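Transcription initiation factor IIB,Transcription initiation factor IIB (Methanocaldococcus jannaschii, PDB 5O9J) contains a mini-intein with a HINT fold, which probably cuts itself out of the transcription factor precursor by protein splicing and joins the flanking pieces. Local coordinates at residues 28-33 / 70-74; 79-85 / 146-152; 92-98 / 109-113. All coordinates share one frame; numbering follows the deposited sequence.

Interaction 1. Residues 28-33 / 70-74. With GOL (glycerol), chain G.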
loop_
_atom_site.group_PDB
_atom_site.type_symbol
_atom_site.label_atom_id
_atom_site.label_comp_id
_atom_site.label_asym_id
_atom_site.label_seq_id
_atom_site.Cartn_x
_atom_site.Cartn_y
_atom_site.Cartn_z
ATOM N N ILE A 28 11.916 3.488 -6.200
ATOM C CA ILE A 28 11.470 4.853 -6.444
ATOM C C ILE A 28 12.595 5.865 -6.222
ATOM O O ILE A 28 12.708 6.855 -6.956
ATOM C CB ILE A 28 10.248 5.189 -5.557
ATOM C CG1 ILE A 28 9.010 4.451 -6.089
ATOM C CG2 ILE A 28 9.994 6.689 -5.512
ATOM C CD1 ILE A 28 7.745 4.682 -5.277
ATOM N N ASP A 29 13.430 5.617 -5.218
ATOM C CA ASP A 29 14.612 6.444 -5.012
ATOM C C ASP A 29 15.509 6.405 -6.241
ATOM O O ASP A 29 15.975 7.442 -6.702
ATOM C CB ASP A 29 15.397 5.994 -3.782
ATOM C CG ASP A 29 14.834 6.555 -2.493
ATOM O OD1 ASP A 29 13.982 7.468 -2.551
ATOM O OD2 ASP A 29 15.252 6.095 -1.413
ATOM N N LYS A 30 15.733 5.209 -6.777
ATOM C CA LYS A 30 16.613 5.041 -7.932
ATOM C C LYS A 30 16.054 5.742 -9.167
ATOM O O LYS A 30 16.793 6.369 -9.922
ATOM C CB LYS A 30 16.832 3.552 -8.225
ATOM C CG LYS A 30 17.499 3.270 -9.559
ATOM C CD LYS A 30 16.963 1.995 -10.192
ATOM C CE LYS A 30 17.697 1.678 -11.485
ATOM N NZ LYS A 30 16.825 0.936 -12.428
ATOM N N ILE A 31 14.742 5.631 -9.360
ATOM C CA ILE A 31 14.036 6.301 -10.452
ATOM C C ILE A 31 14.144 7.828 -10.393
ATOM O O ILE A 31 14.427 8.501 -11.397
ATOM C CB ILE A 31 12.553 5.934 -10.437
ATOM C CG1 ILE A 31 12.340 4.473 -10.846
ATOM C CG2 ILE A 31 11.759 6.815 -11.368
ATOM C CD1 ILE A 31 10.882 4.104 -10.824
ATOM N N ILE A 32 13.872 8.371 -9.217
ATOM C CA ILE A 32 13.879 9.812 -9.041
ATOM C C ILE A 32 15.296 10.352 -9.202
ATOM O O ILE A 32 15.526 11.302 -9.950
ATOM C CB ILE A 32 13.308 10.207 -7.680
ATOM C CG1 ILE A 32 11.800 9.966 -7.672
ATOM C CG2 ILE A 32 13.601 11.679 -7.380
ATOM C CD1 ILE A 32 11.149 10.214 -6.315
ATOM N N GLU A 33 16.251 9.712 -8.540
ATOM C CA GLU A 33 17.634 10.167 -8.578
ATOM C C GLU A 33 18.250 10.080 -9.984
ATOM O O GLU A 33 19.269 10.716 -10.257
ATOM C CB GLU A 33 18.458 9.379 -7.555
ATOM C CG GLU A 33 18.078 9.736 -6.101
ATOM C CD GLU A 33 18.393 8.636 -5.085
ATOM O OE1 GLU A 33 19.054 7.633 -5.454
ATOM O OE2 GLU A 33 17.986 8.788 -3.906
ATOM N N GLU A 70 3.834 7.296 -13.130
ATOM C CA GLU A 70 4.762 8.130 -12.377
ATOM C C GLU A 70 4.970 7.570 -10.973
ATOM O O GLU A 70 4.178 6.757 -10.486
ATOM C CB GLU A 70 4.255 9.581 -12.308
ATOM C CG GLU A 70 2.890 9.725 -11.657
ATOM C CD GLU A 70 2.369 11.159 -11.612
ATOM O OE1 GLU A 70 2.653 11.953 -12.541
ATOM O OE2 GLU A 70 1.661 11.483 -10.630
ATOM N N VAL A 71 6.055 7.986 -10.328
ATOM C CA VAL A 71 6.304 7.609 -8.943
ATOM C C VAL A 71 6.539 8.873 -8.141
ATOM O O VAL A 71 6.857 9.920 -8.704
ATOM C CB VAL A 71 7.520 6.675 -8.788
ATOM C CG1 VAL A 71 7.343 5.401 -9.625
ATOM C CG2 VAL A 71 8.799 7.400 -9.179
ATOM N N SER A 72 6.384 8.779 -6.830
ATOM C CA SER A 72 6.604 9.946 -6.001
ATOM C C SER A 72 6.957 9.536 -4.583
ATOM O O SER A 72 6.787 8.378 -4.194
ATOM C CB SER A 72 5.369 10.859 -6.018
ATOM O OG SER A 72 4.308 10.335 -5.245
ATOM N N ARG A 73 7.468 10.497 -3.825
ATOM C CA ARG A 73 7.808 10.310 -2.427
ATOM C C ARG A 73 7.586 11.632 -1.710
ATOM O O ARG A 73 7.595 12.691 -2.343
ATOM C CB ARG A 73 9.259 9.850 -2.266
ATOM C CG ARG A 73 10.288 10.932 -2.645
ATOM C CD ARG A 73 11.737 10.446 -2.592
ATOM N NE ARG A 73 12.654 11.461 -3.123
ATOM C CZ ARG A 73 13.959 11.276 -3.316
ATOM N NH1 ARG A 73 14.517 10.109 -3.028
ATOM N NH2 ARG A 73 14.708 12.261 -3.805
ATOM N N HIS A 74 7.379 11.569 -0.396
ATOM C CA HIS A 74 7.341 12.767 0.439
ATOM C C HIS A 74 7.802 12.406 1.841
ATOM O O HIS A 74 7.698 11.243 2.246
ATOM C CB HIS A 74 5.942 13.398 0.455
ATOM C CG HIS A 74 4.852 12.477 0.926
ATOM N ND1 HIS A 74 4.454 12.399 2.244
ATOM C CD2 HIS A 74 4.068 11.615 0.239
ATOM C CE1 HIS A 74 3.486 11.522 2.354
ATOM N NE2 HIS A 74 3.217 11.022 1.162
HETATM C C1 GOL G . 14.059 9.081 0.336
HETATM O O1 GOL G . 13.401 8.256 -0.603
HETATM C C2 GOL G . 15.302 8.380 0.868
HETATM O O2 GOL G . 16.408 8.756 0.075
HETATM C C3 GOL G . 15.543 8.836 2.303
HETATM O O3 GOL G . 16.912 8.701 2.614
#

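Interaction 2. Residues 79-85 / 146-152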
loop_
_atom_site.group_PDB
_atom_site.type_symbol
_atom_site.label_atom_id
_atom_site.label_comp_id
_atom_site.label_asym_id
_atom_site.label_seq_id
_atom_site.Cartn_x
_atom_site.Cartn_y
_atom_site.Cartn_z
ATOM N N MET A 79 4.498 6.684 11.316
ATOM C CA MET A 79 3.597 5.713 10.729
ATOM C C MET A 79 3.083 4.794 11.807
ATOM O O MET A 79 3.757 4.571 12.816
ATOM C CB MET A 79 4.289 4.913 9.635
ATOM C CG MET A 79 4.570 5.708 8.376
ATOM S SD MET A 79 5.292 4.621 7.152
ATOM C CE MET A 79 6.200 3.537 8.254
ATOM N N PHE A 80 1.883 4.267 11.594
ATOM C CA PHE A 80 1.279 3.343 12.538
ATOM C C PHE A 80 1.649 1.932 12.162
ATOM O O PHE A 80 1.546 1.548 10.999
ATOM C CB PHE A 80 -0.238 3.497 12.564
ATOM C CG PHE A 80 -0.708 4.807 13.128
ATOM C CD1 PHE A 80 -0.587 5.979 12.396
ATOM C CD2 PHE A 80 -1.292 4.864 14.386
ATOM C CE1 PHE A 80 -1.028 7.187 12.912
ATOM C CE2 PHE A 80 -1.732 6.065 14.910
ATOM C CZ PHE A 80 -1.597 7.231 14.169
ATOM N N GLU A 81 2.103 1.162 13.139
ATOM C CA GLU A 81 2.260 -0.270 12.939
ATOM C C GLU A 81 1.103 -0.994 13.608
ATOM O O GLU A 81 0.960 -0.953 14.825
ATOM C CB GLU A 81 3.595 -0.759 13.490
ATOM C CG GLU A 81 3.849 -2.228 13.257
ATOM C CD GLU A 81 5.062 -2.722 14.009
ATOM O OE1 GLU A 81 5.049 -2.641 15.254
ATOM O OE2 GLU A 81 6.026 -3.188 13.362
ATOM N N ILE A 82 0.256 -1.623 12.800
ATOM C CA ILE A 82 -0.841 -2.435 13.314
ATOM C C ILE A 82 -0.399 -3.881 13.431
ATOM O O ILE A 82 0.069 -4.459 12.458
ATOM C CB ILE A 82 -2.082 -2.387 12.402
ATOM C CG1 ILE A 82 -2.519 -0.948 12.152
ATOM C CG2 ILE A 82 -3.227 -3.174 13.022
ATOM C CD1 ILE A 82 -3.632 -0.841 11.125
ATOM N N VAL A 83 -0.539 -4.465 14.617
ATOM C CA VAL A 83 -0.177 -5.863 14.804
ATOM C C VAL A 83 -1.402 -6.662 15.222
ATOM O O VAL A 83 -2.062 -6.314 16.200
ATOM C CB VAL A 83 0.940 -6.023 15.851
ATOM C CG1 VAL A 83 1.428 -7.457 15.877
ATOM C CG2 VAL A 83 2.089 -5.079 15.537
ATOM N N VAL A 84 -1.713 -7.719 14.471
ATOM C CA VAL A 84 -2.901 -8.532 14.738
ATOM C C VAL A 84 -2.511 -9.949 15.138
ATOM O O VAL A 84 -1.330 -10.293 15.100
ATOM C CB VAL A 84 -3.846 -8.590 13.513
ATOM C CG1 VAL A 84 -4.348 -7.194 13.149
ATOM C CG2 VAL A 84 -3.153 -9.238 12.320
ATOM N N GLU A 85 -3.502 -10.756 15.533
ATOM C CA GLU A 85 -3.287 -12.169 15.875
ATOM C C GLU A 85 -2.421 -12.894 14.850
ATOM O O GLU A 85 -2.563 -12.679 13.642
ATOM C CB GLU A 85 -4.611 -12.932 15.975
ATOM C CG GLU A 85 -5.721 -12.324 16.798
ATOM C CD GLU A 85 -7.027 -13.096 16.598
ATOM O OE1 GLU A 85 -6.961 -14.310 16.299
ATOM O OE2 GLU A 85 -8.117 -12.497 16.707
ATOM N N LEU A 146 -9.372 -10.889 12.409
ATOM C CA LEU A 146 -8.261 -10.930 13.342
ATOM C C LEU A 146 -8.248 -9.708 14.253
ATOM O O LEU A 146 -8.349 -8.566 13.781
ATOM C CB LEU A 146 -6.941 -11.033 12.574
ATOM C CG LEU A 146 -6.775 -12.210 11.604
ATOM C CD1 LEU A 146 -5.540 -12.026 10.737
ATOM C CD2 LEU A 146 -6.725 -13.558 12.336
ATOM N N LYS A 147 -8.119 -9.956 15.555
ATOM C CA LYS A 147 -8.050 -8.884 16.541
ATOM C C LYS A 147 -6.720 -8.139 16.476
ATOM O O LYS A 147 -5.663 -8.743 16.290
ATOM C CB LYS A 147 -8.252 -9.427 17.967
ATOM C CG LYS A 147 -9.699 -9.732 18.351
ATOM C CD LYS A 147 -9.812 -10.094 19.840
ATOM C CE LYS A 147 -11.245 -10.457 20.242
ATOM N NZ LYS A 147 -11.430 -11.903 20.592
ATOM N N ILE A 148 -6.780 -6.824 16.639
ATOM C CA ILE A 148 -5.575 -6.028 16.793
ATOM C C ILE A 148 -4.929 -6.321 18.153
ATOM O O ILE A 148 -5.604 -6.304 19.182
ATOM C CB ILE A 148 -5.886 -4.520 16.667
ATOM C CG1 ILE A 148 -6.372 -4.195 15.248
ATOM C CG2 ILE A 148 -4.673 -3.690 17.045
ATOM C CD1 ILE A 148 -6.783 -2.751 15.043
ATOM N N LYS A 149 -3.632 -6.612 18.150
ATOM C CA LYS A 149 -2.894 -6.822 19.394
ATOM C C LYS A 149 -2.194 -5.548 19.843
ATOM O O LYS A 149 -2.362 -5.099 20.983
ATOM C CB LYS A 149 -1.863 -7.936 19.237
ATOM C CG LYS A 149 -2.447 -9.324 19.082
ATOM C CD LYS A 149 -1.409 -10.379 19.436
ATOM C CE LYS A 149 -0.128 -10.213 18.626
ATOM N NZ LYS A 149 0.934 -11.175 19.052
ATOM N N GLU A 150 -1.392 -4.975 18.953
ATOM C CA GLU A 150 -0.702 -3.722 19.245
ATOM C C GLU A 150 -1.009 -2.669 18.198
ATOM O O GLU A 150 -1.351 -2.990 17.057
ATOM C CB GLU A 150 0.816 -3.931 19.321
ATOM C CG GLU A 150 1.274 -4.871 20.420
ATOM C CD GLU A 150 2.729 -5.287 20.264
ATOM O OE1 GLU A 150 3.485 -4.579 19.564
ATOM O OE2 GLU A 150 3.114 -6.331 20.834
ATOM N N ILE A 151 -0.898 -1.414 18.612
ATOM C CA ILE A 151 -0.839 -0.273 17.707
ATOM C C ILE A 151 0.342 0.601 18.121
ATOM O O ILE A 151 0.277 1.311 19.129
ATOM C CB ILE A 151 -2.117 0.578 17.726
ATOM C CG1 ILE A 151 -3.341 -0.248 17.332
ATOM C CG2 ILE A 151 -1.971 1.745 16.775
ATOM C CD1 ILE A 151 -4.646 0.539 17.378
ATOM N N ASN A 152 1.424 0.537 17.357
ATOM C CA ASN A 152 2.631 1.262 17.710
ATOM C C ASN A 152 2.854 2.420 16.769
ATOM O O ASN A 152 2.530 2.333 15.593
ATOM C CB ASN A 152 3.838 0.323 17.682
ATOM C CG ASN A 152 3.659 -0.873 18.587
ATOM O OD1 ASN A 152 3.171 -0.743 19.704
ATOM N ND2 ASN A 152 4.044 -2.050 18.104
#

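Interaction 3. Residues 92-98 / 109-113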
loop_
_atom_site.group_PDB
_atom_site.type_symbol
_atom_site.label_atom_id
_atom_site.label_comp_id
_atom_site.label_asym_id
_atom_site.label_seq_id
_atom_site.Cartn_x
_atom_site.Cartn_y
_atom_site.Cartn_z
ATOM N N VAL A 92 1.603 1.748 8.096
ATOM C CA VAL A 92 0.953 2.692 7.190
ATOM C C VAL A 92 0.846 4.086 7.790
ATOM O O VAL A 92 0.917 4.263 9.003
ATOM C CB VAL A 92 -0.472 2.220 6.787
ATOM C CG1 VAL A 92 -0.401 0.933 6.008
ATOM C CG2 VAL A 92 -1.343 2.037 8.015
ATOM N N THR A 93 0.667 5.073 6.927
ATOM C CA THR A 93 0.455 6.434 7.378
ATOM C C THR A 93 -0.960 6.609 7.895
ATOM O O THR A 93 -1.833 5.759 7.692
ATOM C CB THR A 93 0.714 7.447 6.261
ATOM O OG1 THR A 93 -0.203 7.215 5.186
ATOM C CG2 THR A 93 2.142 7.313 5.747
ATOM N N ARG A 94 -1.168 7.733 8.558
ATOM C CA ARG A 94 -2.388 8.020 9.294
ATOM C C ARG A 94 -3.619 8.061 8.404
ATOM O O ARG A 94 -4.715 7.701 8.829
ATOM C CB ARG A 94 -2.218 9.349 10.041
ATOM C CG ARG A 94 -3.305 10.372 9.800
ATOM C CD ARG A 94 -3.152 11.568 10.724
ATOM N NE ARG A 94 -3.049 11.167 12.125
ATOM C CZ ARG A 94 -1.913 11.166 12.813
ATOM N NH1 ARG A 94 -0.781 11.536 12.222
ATOM N NH2 ARG A 94 -1.904 10.786 14.085
ATOM N N SER A 95 -3.433 8.488 7.162
ATOM C CA SER A 95 -4.560 8.724 6.277
ATOM C C SER A 95 -5.078 7.456 5.607
ATOM O O SER A 95 -5.757 7.539 4.591
ATOM C CB SER A 95 -4.176 9.728 5.200
ATOM O OG SER A 95 -3.144 9.200 4.389
ATOM N N HIS A 96 -4.748 6.287 6.144
ATOM C CA HIS A 96 -5.269 5.050 5.566
ATOM C C HIS A 96 -6.398 4.497 6.404
ATOM O O HIS A 96 -6.437 4.689 7.618
ATOM C CB HIS A 96 -4.176 3.993 5.423
ATOM C CG HIS A 96 -3.238 4.253 4.293
ATOM N ND1 HIS A 96 -2.109 5.035 4.421
ATOM C CD2 HIS A 96 -3.268 3.848 2.997
ATOM C CE1 HIS A 96 -1.483 5.094 3.266
ATOM N NE2 HIS A 96 -2.165 4.385 2.381
ATOM N N SER A 97 -7.316 3.792 5.751
ATOM C CA SER A 97 -8.417 3.182 6.471
ATOM C C SER A 97 -8.452 1.683 6.200
ATOM O O SER A 97 -7.961 1.217 5.167
ATOM C CB SER A 97 -9.740 3.830 6.076
ATOM O OG SER A 97 -10.069 3.496 4.741
ATOM N N VAL A 98 -9.027 0.932 7.131
ATOM C CA VAL A 98 -9.079 -0.519 7.013
ATOM C C VAL A 98 -10.435 -1.053 7.455
ATOM O O VAL A 98 -11.056 -0.514 8.374
ATOM C CB VAL A 98 -7.974 -1.194 7.850
ATOM C CG1 VAL A 98 -6.612 -0.930 7.241
ATOM C CG2 VAL A 98 -8.017 -0.695 9.279
ATOM N N ILE A 109 -12.320 1.986 8.687
ATOM C CA ILE A 109 -11.925 2.876 9.785
ATOM C C ILE A 109 -10.491 3.394 9.613
ATOM O O ILE A 109 -9.576 2.610 9.373
ATOM C CB ILE A 109 -12.037 2.170 11.152
ATOM C CG1 ILE A 109 -13.463 1.680 11.388
ATOM C CG2 ILE A 109 -11.595 3.103 12.287
ATOM C CD1 ILE A 109 -14.501 2.776 11.336
ATOM N N ARG A 110 -10.300 4.709 9.729
ATOM C CA ARG A 110 -8.955 5.293 9.715
ATOM C C ARG A 110 -8.052 4.607 10.741
ATOM O O ARG A 110 -8.515 4.207 11.811
ATOM C CB ARG A 110 -9.018 6.796 9.983
ATOM C CG ARG A 110 -9.293 7.619 8.740
ATOM C CD ARG A 110 -9.367 9.095 9.063
ATOM N NE ARG A 110 -8.229 9.542 9.859
ATOM C CZ ARG A 110 -7.344 10.447 9.458
ATOM N NH1 ARG A 110 -7.453 11.008 8.258
ATOM N NH2 ARG A 110 -6.350 10.794 10.262
ATOM N N VAL A 111 -6.774 4.450 10.405
ATOM C CA VAL A 111 -5.857 3.678 11.242
ATOM C C VAL A 111 -5.594 4.343 12.591
ATOM O O VAL A 111 -5.255 3.667 13.570
ATOM C CB VAL A 111 -4.508 3.443 10.533
ATOM C CG1 VAL A 111 -4.701 2.554 9.309
ATOM C CG2 VAL A 111 -3.872 4.769 10.142
ATOM N N ASP A 112 -5.757 5.663 12.645
ATOM C CA ASP A 112 -5.506 6.396 13.885
ATOM C C ASP A 112 -6.723 6.368 14.813
ATOM O O ASP A 112 -6.653 6.826 15.950
ATOM C CB ASP A 112 -5.083 7.843 13.587
ATOM C CG ASP A 112 -6.139 8.627 12.826
ATOM O OD1 ASP A 112 -7.125 8.022 12.357
ATOM O OD2 ASP A 112 -5.971 9.860 12.686
ATOM N N GLU A 113 -7.828 5.809 14.327
ATOM C CA GLU A 113 -9.032 5.660 15.140
ATOM C C GLU A 113 -9.242 4.205 15.550
ATOM O O GLU A 113 -10.224 3.865 16.214
ATOM C CB GLU A 113 -10.254 6.183 14.388
ATOM C CG GLU A 113 -10.173 7.664 14.033
ATOM C CD GLU A 113 -11.460 8.200 13.422
ATOM O OE1 GLU A 113 -12.474 7.469 13.412
ATOM O OE2 GLU A 113 -11.455 9.360 12.949
#

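Interaction 1. Residues 28-33 / 70-74
Helix 24-33 lies across strand 70-75 of an antiparallel sheet in this intein. Ile28, Ile31 and Ile32 turn toward Val71, and Ile32 also toward Arg73. The two short axes run nearly perpendicular, at 103°. Val71 is the apolar centre. Its CB meets Ile28 CG1 at 3.8 Å, the two side chains sliding past each other in opposite directions. Its CG2 branch reaches Ile31 CG2 at 3.7 Å, and Ile32 CG1 adds a looser contact.

Arg73 carries the polar half. Its CG sits between the backbone N and the carbonyl carbon (chi1 68°), and the chain then runs extended to NE along the helix flank. Ile32 covers one guanidinium face: its CG2 lies 3.7 Å above the plane, offset toward the rim. Asp29 and Glu33 come to the edge. Arg73 NH1 bridges to Asp29 OD1 at 2.7 Å, though OD1 sits too close to glycerol O1 for its place to be sure. Glu33 OE2 is a long partner of Arg73 NH1, at 3.8 Å. Glu45 of strand 44-48 takes Arg73 NE. Acids of helix and sheet thus probably share the guanidinium, offset its charge and limit its swing.

Interaction 2. Residues 79-85 / 146-152
Val83 O accepts two backbone N-H groups from consecutive residues: Lys149 N at a short 2.5 Å and Glu150 N at 3.1 Å. The two donors and a register shift of one residue mark a classic beta bulge in the antiparallel pairing of strands 79-84 and 143-154, neighbours in the HINT fold. Before it, Glu81 pairs with Asn152, Ile82 with Ile151 and Val83 with Glu150. After it, Val84 lies against Ile148 and their side chains diverge.

The face with Ile82 is apolar. Ile82 CG2 touches Ile148 CG1 at 4.0 Å, and Leu120 of strand 119-123 packs on both residues. Val84 CG2 meets Leu146 CD1, the side chains crossing at about a right angle. Ile151 CG2 comes to the edge of the Phe80 ring, in its plane, 4.0 Å from CD2.

The other face is mixed: Val83 lies beside Glu150, and Glu81 beside Asn152, pointing the same way. Asn152 ND2 gives one N-H to Glu81 OE1 at 3.1 Å and one to Glu150 OE1 at 3.0 Å. Both acceptors lie close to the amide plane, which should fix its rotation. The shared donor probably also eases the repulsion between the carboxylates.

Past the bulge, Glu85 CG lies anti to its carbonyl carbon (chi1 -49°). From there the chain runs extended to strand 143-154, where Lys147 N reaches Glu85 OE2 at 2.8 Å from above the carboxylate plane.

Interaction 3. Residues 92-98 / 109-113
Backbone hydrogen bonds join His96 and Val98 to 109-113 at the open end of the hairpin of strands 96-102 and 105-110. Val98 and Ile109 exchange two bonds, with Ile109 N to Val98 O at 2.8 Å. Val111 N reaches His96 O at 2.8 Å.

The salt bridges centre on Asp112. Arg110 bends at chi3 (50°), which brings its edge round to Asp112: NE holds OD1, and Arg110 NH2 holds Asp112 OD2 at 2.6 Å. Arg94 NE reaches the same OD2 at 3.2 Å, from the same face of the carboxylate. The shared carboxylate probably offsets the like charge of Arg94 and Arg110, whose NE and NH2 lie 3.8 Å apart. Glu78 takes Arg94 NH1.

The apolar contacts belong to Val111. Its CG1 meets Val92 CG2 at 3.6 Å and, more loosely, Val98 CG1. Val111 CG2 packs separately on Thr93 O and Arg94 O. These carbonyls lie in the type I turn from Thr93 to His96, whose sequence fits the Thr-x-x-His block B motif of inteins. His96 ND1 makes weak bonds to Thr93 OG1 and Thr93 O.

Strand 180-183 flanks the hairpin, with Leu181 on Val92 and Val98. Strand 79-84 borders the turn, with Phe80 on Arg94 and Asp112.

In the fold
From the N terminus, interaction 1 comes first. It closes the loop from helix 24-33 to strand 70-75 and is complete before the others begin. The chain then passes from strand 70-75 to strand 79-84, where interaction 2 opens. That contact closes only when strand 143-154 returns. Interaction 3, a short hairpin closure between 92-98 and 109-113, falls entirely within this longer loop. Interactions 1 and 2 lie on opposite sides of the chain's centre, their centres about 29 Å apart. Interactions 2 and 3 touch, and Phe80 N lies 2.8 Å from Val92 O. Together they tie the sheet of strand 79-84 to the sheet that holds strands 96-102 and 180-183.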